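Local coordinates for protein TRAP dicarboxylate transporter-DctP subunit (Rhodobacter sphaeroides, PDB 4PE3) that probably captures an organic acid solute in the periplasm and hands it to the membrane components of a TRAP transporter, at residues His31-Gln36 and Gly62-Glu67; Gln49-Asp54 and Gln267-Gln272; Gln145-Ser150 and Val245-Gln250; Gly72-Tyr77 and Ala86-Gly91. All blocks are in the same frame, centred on the assembly; numbering follows the deposited sequence.

Interaction 1: residues His31-Gln36 and Gly62-Glu67; sequences HHFRFQ and GEVTIE. With ZN (zinc ion), chain G.
T65 turns OG1 into the crowded position between its own backbone N and carbonyl carbon (chi1 66°), while H32 swings its ring anti to its carbonyl carbon (chi1 -53°); these torsions set OG1 and ND1 on the same side of the paired strands. T65 OG1 meets the imidazole of H32 at its edge, near the ring plane, 2.8 Å from ND1. Either atom could donate in this hydrogen bond. The backbones pair as parallel strands in the register H32-T65, F33-I66, R34-E67. Four bonds of 2.9 Å define that pairing: T65 N to H31 O, F33 N to T65 O, E67 N to F33 O and F35 N to E67 O. A further bond joins H31 N to E63 O ahead of the bridged pairs.

The F33 and I66 side, with F35 and V64 beside it, packs by apolar contacts. I66 CD1 lies 4.0 Å from F33 CB and 3.8 Å from F35 CE1, and V64 CG1 is 3.8 Å from F33 CE2. With an alanine at F35, I66 would probably keep only F33 as a flanking ring, and a gap would open beside V245 and M247. The two strands belong to a right-handed beta-alpha-beta unit whose helix 44-59 packs on V64 and I66.

H31 NE2 binds a zinc ion at 2.0 Å, with two waters as further ligands. E63 OE2 remains 4.2 Å from the metal, beyond bonding distance. The chemistry is thus split: nonpolar packing on the F33 face, a histidine-hydroxyl bond on the other, and a metal with one protein ligand within this chain.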
loop_
_atom_site.group_PDB
_atom_site.type_symbol
_atom_site.label_atom_id
_atom_site.label_comp_id
_atom_site.label_asym_id
_atom_site.label_seq_id
_atom_site.Cartn_x
_atom_site.Cartn_y
_atom_site.Cartn_z
ATOM N N HIS A 31 -2.801 4.604 30.377
ATOM C CA HIS A 31 -2.840 5.482 29.215
ATOM C C HIS A 31 -3.966 5.075 28.292
ATOM O O HIS A 31 -4.189 3.889 28.068
ATOM C CB HIS A 31 -1.529 5.414 28.440
ATOM C CG HIS A 31 -0.321 5.669 29.278
ATOM N ND1 HIS A 31 0.214 6.927 29.450
ATOM C CD2 HIS A 31 0.457 4.827 29.995
ATOM C CE1 HIS A 31 1.271 6.848 30.237
ATOM N NE2 HIS A 31 1.444 5.583 30.576
ATOM N N HIS A 32 -4.646 6.070 27.738
ATOM C CA HIS A 32 -5.759 5.849 26.835
ATOM C C HIS A 32 -5.541 6.715 25.594
ATOM O O HIS A 32 -5.553 7.946 25.681
ATOM C CB HIS A 32 -7.066 6.198 27.542
ATOM C CG HIS A 32 -7.233 5.502 28.858
ATOM N ND1 HIS A 32 -7.745 4.228 28.971
ATOM C CD2 HIS A 32 -6.943 5.904 30.118
ATOM C CE1 HIS A 32 -7.766 3.876 30.246
ATOM N NE2 HIS A 32 -7.288 4.876 30.962
ATOM N N PHE A 33 -5.298 6.082 24.451
ATOM C CA PHE A 33 -4.963 6.814 23.234
ATOM C C PHE A 33 -6.012 6.603 22.145
ATOM O O PHE A 33 -6.280 5.472 21.746
ATOM C CB PHE A 33 -3.636 6.329 22.649
ATOM C CG PHE A 33 -2.449 6.492 23.570
ATOM C CD1 PHE A 33 -2.225 7.663 24.283
ATOM C CD2 PHE A 33 -1.541 5.455 23.694
ATOM C CE1 PHE A 33 -1.110 7.781 25.097
ATOM C CE2 PHE A 33 -0.436 5.576 24.522
ATOM C CZ PHE A 33 -0.232 6.727 25.213
ATOM N N ARG A 34 -6.518 7.696 21.606
ATOM C CA ARG A 34 -7.530 7.656 20.545
ATOM C C ARG A 34 -6.862 7.747 19.170
ATOM O O ARG A 34 -6.122 8.713 18.897
ATOM C CB ARG A 34 -8.501 8.815 20.744
ATOM C CG ARG A 34 -8.785 9.110 22.213
ATOM C CD ARG A 34 -9.326 10.508 22.391
ATOM N NE ARG A 34 -10.732 10.583 22.012
ATOM C CZ ARG A 34 -11.280 11.553 21.285
ATOM N NH1 ARG A 34 -10.551 12.566 20.827
ATOM N NH2 ARG A 34 -12.580 11.510 21.023
ATOM N N PHE A 35 -7.096 6.740 18.342
ATOM C CA PHE A 35 -6.555 6.672 16.995
ATOM C C PHE A 35 -7.654 6.767 15.967
ATOM O O PHE A 35 -8.670 6.095 16.106
ATOM C CB PHE A 35 -5.863 5.335 16.790
ATOM C CG PHE A 35 -4.454 5.295 17.252
ATOM C CD1 PHE A 35 -4.131 5.501 18.580
ATOM C CD2 PHE A 35 -3.436 5.018 16.348
ATOM C CE1 PHE A 35 -2.819 5.443 18.990
ATOM C CE2 PHE A 35 -2.122 4.965 16.771
ATOM C CZ PHE A 35 -1.822 5.187 18.089
ATOM N N GLN A 36 -7.498 7.594 14.951
ATOM C CA GLN A 36 -8.447 7.658 13.871
ATOM C C GLN A 36 -7.961 6.892 12.648
ATOM O O GLN A 36 -6.800 7.028 12.231
ATOM C CB GLN A 36 -8.740 9.090 13.489
ATOM C CG GLN A 36 -9.937 9.160 12.578
ATOM C CD GLN A 36 -10.371 10.553 12.268
ATOM O OE1 GLN A 36 -10.987 11.227 13.103
ATOM N NE2 GLN A 36 -10.048 11.016 11.064
ATOM N N GLY A 62 -3.555 -4.163 30.067
ATOM C CA GLY A 62 -4.448 -3.053 30.351
ATOM C C GLY A 62 -3.808 -1.695 30.616
ATOM O O GLY A 62 -4.522 -0.698 30.760
ATOM N N GLU A 63 -2.483 -1.624 30.699
ATOM C CA GLU A 63 -1.849 -0.343 31.031
ATOM C C GLU A 63 -1.951 0.680 29.906
ATOM O O GLU A 63 -1.837 1.879 30.143
ATOM C CB GLU A 63 -0.383 -0.507 31.467
ATOM C CG GLU A 63 -0.130 -0.063 32.921
ATOM C CD GLU A 63 0.940 1.023 33.065
ATOM O OE1 GLU A 63 2.041 0.858 32.493
ATOM O OE2 GLU A 63 0.685 2.034 33.758
ATOM N N VAL A 64 -2.154 0.204 28.680
ATOM C CA VAL A 64 -2.381 1.083 27.538
ATOM C C VAL A 64 -3.580 0.544 26.778
ATOM O O VAL A 64 -3.659 -0.653 26.517
ATOM C CB VAL A 64 -1.154 1.144 26.584
ATOM C CG1 VAL A 64 -1.437 2.063 25.398
ATOM C CG2 VAL A 64 0.101 1.588 27.324
ATOM N N THR A 65 -4.526 1.429 26.477
ATOM C CA THR A 65 -5.689 1.086 25.673
ATOM C C THR A 65 -5.731 2.008 24.456
ATOM O O THR A 65 -5.256 3.153 24.510
ATOM C CB THR A 65 -6.993 1.218 26.476
ATOM O OG1 THR A 65 -7.218 2.586 26.824
ATOM C CG2 THR A 65 -6.942 0.388 27.756
ATOM N N ILE A 66 -6.273 1.491 23.360
ATOM C CA ILE A 66 -6.403 2.232 22.122
ATOM C C ILE A 66 -7.882 2.290 21.797
ATOM O O ILE A 66 -8.552 1.257 21.763
ATOM C CB ILE A 66 -5.719 1.502 20.944
ATOM C CG1 ILE A 66 -4.224 1.288 21.209
ATOM C CG2 ILE A 66 -5.926 2.251 19.624
ATOM C CD1 ILE A 66 -3.427 2.563 21.375
ATOM N N GLU A 67 -8.384 3.493 21.569
ATOM C CA GLU A 67 -9.736 3.674 21.069
ATOM C C GLU A 67 -9.675 3.929 19.569
ATOM O O GLU A 67 -9.183 4.968 19.138
ATOM C CB GLU A 67 -10.388 4.849 21.777
ATOM C CG GLU A 67 -11.824 5.022 21.421
ATOM C CD GLU A 67 -12.596 5.683 22.526
ATOM O OE1 GLU A 67 -13.765 5.302 22.701
ATOM O OE2 GLU A 67 -12.039 6.568 23.220
HETATM ZN ZN ZN G . 2.773 5.253 32.087
HETATM O O HOH W 1 2.330 6.324 33.837
HETATM O O HOH W 2 4.674 5.380 31.109
#

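Interaction 2: residues Gln49-Asp54 and Gln267-Gln272; sequences QHVFAD and QKIFQQ
F270 reaches across to helix 49-54 and meets it at two levels. Its CB rests 3.8 Å from F52 CB, and farther out its CE1 and CZ run beside Q49, with CZ 3.7 Å from Q49 CG. The ring and the Q49 amide are nearly perpendicular, 88° apart, although the two side chains point the same way. One turn back along helix 267-272, F52 CD1 comes within 3.7 Å of Q267 CA, and Q267 N lies at the edge of the F52 ring, in its plane. On another flank V51 CG1 touches F270 CA at 3.8 Å and I269 CG2 at 4.1 Å.

The phenylalanine torsions explain this interleaving: CG is anti to the backbone N in both F52 and F270 (chi1 152° in the latter). Shortening F270 to an alanine is likely to strip the aliphatic part of Q49 of its ring and open a gap beside F52.

No hydrogen bond crosses the interface; polar ends are tied down beyond it. Q49 OE1 bonds to S37 OG, and Q267 NE2 to the carbonyl O of V149.

The short helix segments run nearly antiparallel, 158° between their N-to-C directions, with the axes 8.0 Å apart at closest approach. Both pack over the five-stranded sheet: F52 reaches I66 and V245, Q267 touches V245 and I147, and F270 also meets S150. Helix 119-128 adjoins the far side of helix 267-272 at K268 and Q271.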
loop_
_atom_site.group_PDB
_atom_site.type_symbol
_atom_site.label_atom_id
_atom_site.label_comp_id
_atom_site.label_asym_id
_atom_site.label_seq_id
_atom_site.Cartn_x
_atom_site.Cartn_y
_atom_site.Cartn_z
ATOM N N GLN A 49 -8.137 -3.640 11.942
ATOM C CA GLN A 49 -7.419 -2.697 12.798
ATOM C C GLN A 49 -7.771 -2.864 14.275
ATOM O O GLN A 49 -6.996 -2.453 15.145
ATOM C CB GLN A 49 -7.657 -1.267 12.313
ATOM C CG GLN A 49 -6.961 -0.988 11.005
ATOM C CD GLN A 49 -7.481 0.223 10.294
ATOM O OE1 GLN A 49 -8.204 1.029 10.864
ATOM N NE2 GLN A 49 -7.139 0.357 9.027
ATOM N N HIS A 50 -8.912 -3.486 14.585
ATOM C CA HIS A 50 -9.217 -3.791 15.981
ATOM C C HIS A 50 -8.094 -4.653 16.596
ATOM O O HIS A 50 -7.898 -4.643 17.810
ATOM C CB HIS A 50 -10.496 -4.599 16.165
ATOM C CG HIS A 50 -11.778 -3.863 15.918
ATOM N ND1 HIS A 50 -12.153 -2.703 16.569
ATOM C CD2 HIS A 50 -12.837 -4.222 15.162
ATOM C CE1 HIS A 50 -13.382 -2.368 16.192
ATOM N NE2 HIS A 50 -13.810 -3.267 15.324
ATOM N N VAL A 51 -7.408 -5.444 15.778
ATOM C CA VAL A 51 -6.314 -6.288 16.289
ATOM C C VAL A 51 -5.234 -5.441 16.958
ATOM O O VAL A 51 -4.706 -5.822 17.990
ATOM C CB VAL A 51 -5.734 -7.199 15.192
ATOM C CG1 VAL A 51 -4.555 -8.010 15.704
ATOM C CG2 VAL A 51 -6.823 -8.128 14.676
ATOM N N PHE A 52 -4.935 -4.282 16.381
ATOM C CA PHE A 52 -3.942 -3.400 16.995
ATOM C C PHE A 52 -4.402 -2.973 18.374
ATOM O O PHE A 52 -3.679 -3.146 19.363
ATOM C CB PHE A 52 -3.686 -2.182 16.121
ATOM C CG PHE A 52 -2.791 -1.156 16.752
ATOM C CD1 PHE A 52 -1.496 -1.481 17.159
ATOM C CD2 PHE A 52 -3.236 0.142 16.918
ATOM C CE1 PHE A 52 -0.665 -0.510 17.737
ATOM C CE2 PHE A 52 -2.400 1.114 17.487
ATOM C CZ PHE A 52 -1.132 0.786 17.886
ATOM N N ALA A 53 -5.608 -2.440 18.455
ATOM C CA ALA A 53 -6.116 -1.998 19.740
ATOM C C ALA A 53 -6.165 -3.148 20.748
ATOM O O ALA A 53 -5.738 -3.001 21.896
ATOM C CB ALA A 53 -7.502 -1.371 19.583
ATOM N N ASP A 54 -6.672 -4.300 20.325
ATOM C CA ASP A 54 -6.841 -5.439 21.229
ATOM C C ASP A 54 -5.507 -5.980 21.746
ATOM O O ASP A 54 -5.388 -6.368 22.918
ATOM C CB ASP A 54 -7.642 -6.560 20.540
ATOM C CG ASP A 54 -9.109 -6.191 20.347
ATOM O OD1 ASP A 54 -9.591 -5.289 21.063
ATOM O OD2 ASP A 54 -9.785 -6.798 19.489
ATOM N N GLN A 267 1.455 -3.713 17.057
ATOM C CA GLN A 267 1.361 -3.233 15.681
ATOM C C GLN A 267 1.813 -4.305 14.708
ATOM O O GLN A 267 1.187 -4.494 13.663
ATOM C CB GLN A 267 2.190 -1.943 15.512
ATOM C CG GLN A 267 1.863 -1.169 14.229
ATOM C CD GLN A 267 2.450 -1.808 12.987
ATOM O OE1 GLN A 267 3.525 -2.392 13.022
ATOM N NE2 GLN A 267 1.724 -1.717 11.890
ATOM N N LYS A 268 2.910 -4.983 15.039
ATOM C CA LYS A 268 3.447 -6.054 14.200
ATOM C C LYS A 268 2.429 -7.189 14.089
ATOM O O LYS A 268 2.248 -7.783 13.024
ATOM C CB LYS A 268 4.753 -6.579 14.789
ATOM C CG LYS A 268 5.435 -7.658 13.982
ATOM C CD LYS A 268 5.916 -7.118 12.643
ATOM C CE LYS A 268 6.624 -8.189 11.850
ATOM N NZ LYS A 268 7.030 -7.678 10.529
ATOM N N ILE A 269 1.753 -7.492 15.189
ATOM C CA ILE A 269 0.738 -8.540 15.172
ATOM C C ILE A 269 -0.432 -8.133 14.274
ATOM O O ILE A 269 -0.907 -8.929 13.461
ATOM C CB ILE A 269 0.241 -8.876 16.587
ATOM C CG1 ILE A 269 1.348 -9.551 17.385
ATOM C CG2 ILE A 269 -0.985 -9.790 16.522
ATOM C CD1 ILE A 269 1.069 -9.562 18.891
ATOM N N PHE A 270 -0.894 -6.894 14.402
ATOM C CA PHE A 270 -1.927 -6.377 13.520
ATOM C C PHE A 270 -1.476 -6.489 12.055
ATOM O O PHE A 270 -2.209 -6.993 11.200
ATOM C CB PHE A 270 -2.278 -4.924 13.898
ATOM C CG PHE A 270 -2.779 -4.088 12.756
ATOM C CD1 PHE A 270 -3.938 -4.424 12.067
ATOM C CD2 PHE A 270 -2.089 -2.959 12.369
ATOM C CE1 PHE A 270 -4.381 -3.652 11.028
ATOM C CE2 PHE A 270 -2.530 -2.184 11.318
ATOM C CZ PHE A 270 -3.666 -2.532 10.633
ATOM N N GLN A 271 -0.255 -6.019 11.786
ATOM C CA GLN A 271 0.276 -6.034 10.434
ATOM C C GLN A 271 0.228 -7.448 9.850
ATOM O O GLN A 271 -0.238 -7.653 8.723
ATOM C CB GLN A 271 1.703 -5.498 10.463
ATOM C CG GLN A 271 2.492 -5.666 9.183
ATOM C CD GLN A 271 3.962 -5.717 9.465
ATOM O OE1 GLN A 271 4.546 -6.786 9.509
ATOM N NE2 GLN A 271 4.558 -4.562 9.712
ATOM N N GLN A 272 0.723 -8.419 10.602
ATOM C CA GLN A 272 0.806 -9.792 10.113
ATOM C C GLN A 272 -0.569 -10.441 9.952
ATOM O O GLN A 272 -0.817 -11.182 9.004
ATOM C CB GLN A 272 1.703 -10.617 11.032
ATOM C CG GLN A 272 3.175 -10.209 10.943
ATOM C CD GLN A 272 3.760 -10.551 9.585
ATOM O OE1 GLN A 272 3.716 -11.709 9.165
ATOM N NE2 GLN A 272 4.253 -9.539 8.863
#

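Interaction 3: residues Gln145-Ser150 and Val245-Gln250; sequences QFIGVS and VSMNKQ
Two residues of the first strand, I147 and G148, stand opposite the single V245, a classic beta bulge that puts the antiparallel pairing one residue out of step. V245 O accepts two bonds, from I147 N at 2.8 Å and from G148 N at 3.2 Å, both in its carbonyl plane. V245 N returns a bond to G148 O. Before the bulge, Q145 and M247 form a hydrogen-bonded pair, with Q145 N only 2.7 Å from M247 O; F146 and S246 form the following non-hydrogen-bonded pair.

The bulge also brings I147 CB to 3.2 Å from V245 O. I147 CD1 lies 3.9 Å from CG of selenomethionine M247, and W252 of helix 249-253 touches both side chains. S246 OG approaches the edge of the F146 ring, 3.7 Å from CD1, but its hydrogen bond is to E244. G148 N lies over the centre of one face of the F146 ring, 3.9 Å above the ring plane.

Where the second strand gives way to a helix capped by N248, K249 bends at its last torsion (chi4 55°) to place NZ 2.8 Å from Q145 OE1. The ammonium sits 40° out of the amide's carbonyl plane. A charged-to-neutral bond thus closes the partly exposed end, while the buried V245 and G148 pair their backbone N and O atoms with each other.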
loop_
_atom_site.group_PDB
_atom_site.type_symbol
_atom_site.label_atom_id
_atom_site.label_comp_id
_atom_site.label_asym_id
_atom_site.label_seq_id
_atom_site.Cartn_x
_atom_site.Cartn_y
_atom_site.Cartn_z
ATOM N N GLN A 145 5.318 10.176 15.776
ATOM C CA GLN A 145 6.229 9.054 15.763
ATOM C C GLN A 145 5.605 7.962 14.908
ATOM O O GLN A 145 4.440 7.613 15.107
ATOM C CB GLN A 145 6.435 8.519 17.166
ATOM C CG GLN A 145 7.426 7.389 17.196
ATOM C CD GLN A 145 8.840 7.856 16.900
ATOM O OE1 GLN A 145 9.135 9.065 16.895
ATOM N NE2 GLN A 145 9.730 6.902 16.645
ATOM N N PHE A 146 6.352 7.439 13.938
ATOM C CA PHE A 146 5.926 6.290 13.109
ATOM C C PHE A 146 6.162 5.022 13.917
ATOM O O PHE A 146 7.278 4.759 14.341
ATOM C CB PHE A 146 6.726 6.261 11.800
ATOM C CG PHE A 146 6.462 5.053 10.947
ATOM C CD1 PHE A 146 5.289 4.942 10.244
ATOM C CD2 PHE A 146 7.396 4.039 10.841
ATOM C CE1 PHE A 146 5.041 3.839 9.447
ATOM C CE2 PHE A 146 7.153 2.936 10.031
ATOM C CZ PHE A 146 5.981 2.839 9.352
ATOM N N ILE A 147 5.099 4.285 14.207
ATOM C CA ILE A 147 5.203 3.039 14.966
ATOM C C ILE A 147 5.492 1.851 14.044
ATOM O O ILE A 147 6.446 1.110 14.271
ATOM C CB ILE A 147 3.928 2.766 15.775
ATOM C CG1 ILE A 147 3.711 3.897 16.777
ATOM C CG2 ILE A 147 4.022 1.423 16.513
ATOM C CD1 ILE A 147 2.307 3.952 17.338
ATOM N N GLY A 148 4.674 1.670 13.009
ATOM C CA GLY A 148 4.912 0.596 12.067
ATOM C C GLY A 148 3.964 0.643 10.892
ATOM O O GLY A 148 3.054 1.462 10.817
ATOM N N VAL A 149 4.204 -0.279 9.961
ATOM C CA VAL A 149 3.549 -0.256 8.673
ATOM C C VAL A 149 2.522 -1.378 8.558
ATOM O O VAL A 149 2.630 -2.431 9.204
ATOM C CB VAL A 149 4.617 -0.346 7.525
ATOM C CG1 VAL A 149 5.171 -1.758 7.395
ATOM C CG2 VAL A 149 4.030 0.120 6.238
ATOM N N SER A 150 1.509 -1.139 7.733
ATOM C CA SER A 150 0.581 -2.177 7.331
ATOM C C SER A 150 0.198 -1.905 5.896
ATOM O O SER A 150 0.719 -0.998 5.280
ATOM C CB SER A 150 -0.632 -2.132 8.246
ATOM O OG SER A 150 -1.186 -0.824 8.303
ATOM N N VAL A 245 0.881 3.373 10.953
ATOM C CA VAL A 245 0.367 3.470 12.318
ATOM C C VAL A 245 1.350 4.385 13.030
ATOM O O VAL A 245 2.530 4.057 13.176
ATOM C CB VAL A 245 0.330 2.096 13.022
ATOM C CG1 VAL A 245 -0.174 2.205 14.427
ATOM C CG2 VAL A 245 -0.546 1.123 12.236
ATOM N N SER A 246 0.857 5.554 13.418
ATOM C CA SER A 246 1.693 6.613 13.982
ATOM C C SER A 246 0.944 7.325 15.101
ATOM O O SER A 246 -0.296 7.316 15.121
ATOM C CB SER A 246 2.030 7.632 12.909
ATOM O OG SER A 246 2.649 7.000 11.799
HETATM N N MSE A 247 1.667 7.976 16.008
HETATM C CA MSE A 247 1.015 8.632 17.137
HETATM C C MSE A 247 1.777 9.868 17.552
HETATM O O MSE A 247 2.891 10.148 17.064
HETATM C CB MSE A 247 0.864 7.665 18.308
HETATM C CG MSE A 247 2.107 7.393 19.134
HETATM SE SE MSE A 247 1.678 6.410 20.767
HETATM C CE MSE A 247 0.787 7.871 21.674
ATOM N N ASN A 248 1.190 10.604 18.470
ATOM C CA ASN A 248 1.779 11.807 18.993
ATOM C C ASN A 248 3.150 11.503 19.549
ATOM O O ASN A 248 3.312 10.634 20.382
ATOM C CB ASN A 248 0.887 12.354 20.102
ATOM C CG ASN A 248 1.463 13.621 20.726
ATOM O OD1 ASN A 248 2.399 13.582 21.526
ATOM N ND2 ASN A 248 0.927 14.740 20.310
ATOM N N LYS A 249 4.172 12.215 19.087
ATOM C CA LYS A 249 5.535 11.858 19.453
ATOM C C LYS A 249 5.882 12.191 20.907
ATOM O O LYS A 249 6.556 11.420 21.575
ATOM C CB LYS A 249 6.522 12.540 18.539
ATOM C CG LYS A 249 7.972 12.125 18.834
ATOM C CD LYS A 249 8.891 12.567 17.774
ATOM C CE LYS A 249 10.291 12.309 18.193
ATOM N NZ LYS A 249 10.522 10.893 18.562
ATOM N N GLN A 250 5.342 13.292 21.427
ATOM C CA GLN A 250 5.513 13.614 22.848
ATOM C C GLN A 250 4.945 12.523 23.741
ATOM O O GLN A 250 5.574 12.112 24.715
ATOM C CB GLN A 250 4.889 14.971 23.168
ATOM C CG GLN A 250 5.757 16.119 22.697
ATOM C CD GLN A 250 5.130 17.480 22.919
ATOM O OE1 GLN A 250 4.116 17.607 23.600
ATOM N NE2 GLN A 250 5.727 18.508 22.320
#

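Interaction 4: residues Gly72-Tyr77 and Ala86-Gly91; sequences GTIVDY and AGLIDG
Apolar contacts carry this meeting of I74 and V75 with L88 and I89. I74 sends CG2 to 3.5 Å from L88 CG, and its CB rests 3.6 Å from I89 CG2. V75 CG1 comes equally near L88 CD2, at 3.5 Å; both of these L88 contacts are tighter than usual carbon packing. V75 CG2 makes a looser approach to I89 CD1, at 4.4 Å. The side chains of I74 and I89 lie antiparallel and pass alongside one another, as do those of V75 and L88, whereas I74 crosses L88 at a slant. In I89, CG2 lies anti to the carbonyl carbon while CG1 sits between that carbon and the backbone N (chi1 59°), which leaves the CG2 branch to meet I74.

Hydrogen bonds are absent across the pair, and several polar links run to strand 32-37. Q36 holds the first loop through its side chain, OE1 accepting from I74 N and NE2 donating to V75 O. On the second loop, D90 OD2 accepts from R34 N, and the D90 backbone also bonds to N248.

Backbone shape sets the geometry of the second loop. G87, with phi 96°, ends helix 80-86 in a Schellman motif, and L88 and I89 follow directly. A83 of that helix touches both V75 and I89. The loops therefore meet by nonpolar contact and shape at a partly exposed site, while hydrogen bonds to strand 32-37 hold each loop separately.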
loop_
_atom_site.group_PDB
_atom_site.type_symbol
_atom_site.label_atom_id
_atom_site.label_comp_id
_atom_site.label_asym_id
_atom_site.label_seq_id
_atom_site.Cartn_x
_atom_site.Cartn_y
_atom_site.Cartn_z
ATOM N N GLY A 72 -12.931 10.296 9.781
ATOM C CA GLY A 72 -13.744 11.488 9.866
ATOM C C GLY A 72 -14.451 11.703 11.190
ATOM O O GLY A 72 -15.233 12.645 11.307
ATOM N N THR A 73 -14.202 10.842 12.176
ATOM C CA THR A 73 -14.895 10.968 13.462
ATOM C C THR A 73 -14.589 12.280 14.132
ATOM O O THR A 73 -15.493 12.984 14.566
ATOM C CB THR A 73 -14.470 9.892 14.459
ATOM O OG1 THR A 73 -14.929 8.630 14.000
ATOM C CG2 THR A 73 -15.071 10.163 15.829
ATOM N N ILE A 74 -13.300 12.581 14.233
ATOM C CA ILE A 74 -12.850 13.749 14.962
ATOM C C ILE A 74 -12.380 14.820 13.993
ATOM O O ILE A 74 -12.673 15.997 14.197
ATOM C CB ILE A 74 -11.730 13.395 15.957
ATOM C CG1 ILE A 74 -12.185 12.283 16.898
ATOM C CG2 ILE A 74 -11.335 14.626 16.765
ATOM C CD1 ILE A 74 -13.327 12.718 17.835
ATOM N N VAL A 75 -11.663 14.426 12.940
ATOM C CA VAL A 75 -11.188 15.394 11.963
ATOM C C VAL A 75 -11.129 14.812 10.561
ATOM O O VAL A 75 -11.227 13.606 10.375
ATOM C CB VAL A 75 -9.777 15.897 12.303
ATOM C CG1 VAL A 75 -9.833 16.849 13.487
ATOM C CG2 VAL A 75 -8.837 14.719 12.553
ATOM N N ASP A 76 -10.962 15.694 9.585
ATOM C CA ASP A 76 -10.806 15.307 8.190
ATOM C C ASP A 76 -9.624 14.349 8.036
ATOM O O ASP A 76 -8.610 14.495 8.721
ATOM C CB ASP A 76 -10.573 16.578 7.370
ATOM C CG ASP A 76 -10.496 16.311 5.892
ATOM O OD1 ASP A 76 -9.375 16.098 5.379
ATOM O OD2 ASP A 76 -11.560 16.324 5.243
ATOM N N TYR A 77 -9.737 13.372 7.136
ATOM C CA TYR A 77 -8.679 12.372 6.937
ATOM C C TYR A 77 -7.290 12.928 6.545
ATOM O O TYR A 77 -6.274 12.273 6.787
ATOM C CB TYR A 77 -9.132 11.311 5.921
ATOM C CG TYR A 77 -9.157 11.781 4.480
ATOM C CD1 TYR A 77 -10.182 12.589 4.002
ATOM C CD2 TYR A 77 -8.154 11.417 3.602
ATOM C CE1 TYR A 77 -10.199 13.017 2.692
ATOM C CE2 TYR A 77 -8.164 11.834 2.291
ATOM C CZ TYR A 77 -9.186 12.635 1.839
ATOM O OH TYR A 77 -9.196 13.056 0.527
ATOM N N ALA A 86 -1.711 18.332 18.081
ATOM C CA ALA A 86 -2.486 19.254 18.922
ATOM C C ALA A 86 -3.108 18.576 20.145
ATOM O O ALA A 86 -3.504 19.251 21.103
ATOM C CB ALA A 86 -3.578 19.917 18.108
ATOM N N GLY A 87 -3.234 17.256 20.112
ATOM C CA GLY A 87 -3.796 16.528 21.244
ATOM C C GLY A 87 -5.274 16.239 21.093
ATOM O O GLY A 87 -5.916 15.737 22.016
ATOM N N LEU A 88 -5.820 16.562 19.929
ATOM C CA LEU A 88 -7.236 16.333 19.654
ATOM C C LEU A 88 -7.534 14.837 19.423
ATOM O O LEU A 88 -8.577 14.315 19.820
ATOM C CB LEU A 88 -7.654 17.172 18.451
ATOM C CG LEU A 88 -9.087 16.991 17.956
ATOM C CD1 LEU A 88 -10.085 17.268 19.082
ATOM C CD2 LEU A 88 -9.343 17.908 16.770
ATOM N N ILE A 89 -6.614 14.159 18.751
ATOM C CA ILE A 89 -6.566 12.699 18.749
ATOM C C ILE A 89 -5.112 12.352 19.087
ATOM O O ILE A 89 -4.265 13.258 19.172
ATOM C CB ILE A 89 -6.965 12.089 17.390
ATOM C CG1 ILE A 89 -6.043 12.587 16.276
ATOM C CG2 ILE A 89 -8.420 12.406 17.051
ATOM C CD1 ILE A 89 -6.360 11.939 14.930
ATOM N N ASP A 90 -4.818 11.082 19.327
ATOM C CA ASP A 90 -3.476 10.656 19.730
ATOM C C ASP A 90 -2.694 9.908 18.656
ATOM O O ASP A 90 -1.472 9.816 18.748
ATOM C CB ASP A 90 -3.565 9.792 20.982
ATOM C CG ASP A 90 -4.193 10.528 22.135
ATOM O OD1 ASP A 90 -3.705 11.615 22.507
ATOM O OD2 ASP A 90 -5.216 10.040 22.660
ATOM N N GLY A 91 -3.369 9.366 17.655
ATOM C CA GLY A 91 -2.676 8.704 16.570
ATOM C C GLY A 91 -3.593 8.492 15.396
ATOM O O GLY A 91 -4.766 8.895 15.409
#

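How the interactions relate
Interactions 1 and 3 reach the same five-stranded sheet, with strand 91-95 lying between strands 32-37 and 243-248. Their centres are 13 Å apart, and F35 of interaction 1 reaches across to interaction 3, its CZ lying 3.7 Å from M247 CB. Interaction 2 packs over this sheet: F52 CE2 meets F35 CE2 at 3.9 Å, while Q267 NE2 and Q271 NE2 each lie 2.9 Å from V149 O of interaction 3. Interaction 4 borders interactions 1 and 3 through D90, whose N is 2.7 Å from R34 O and whose O is 2.8 Å from N248 N, but stays about 8 Å from interaction 2 between nearest atoms. An acetate, probably from crystallisation, lies about 5 Å from the S246 side chain.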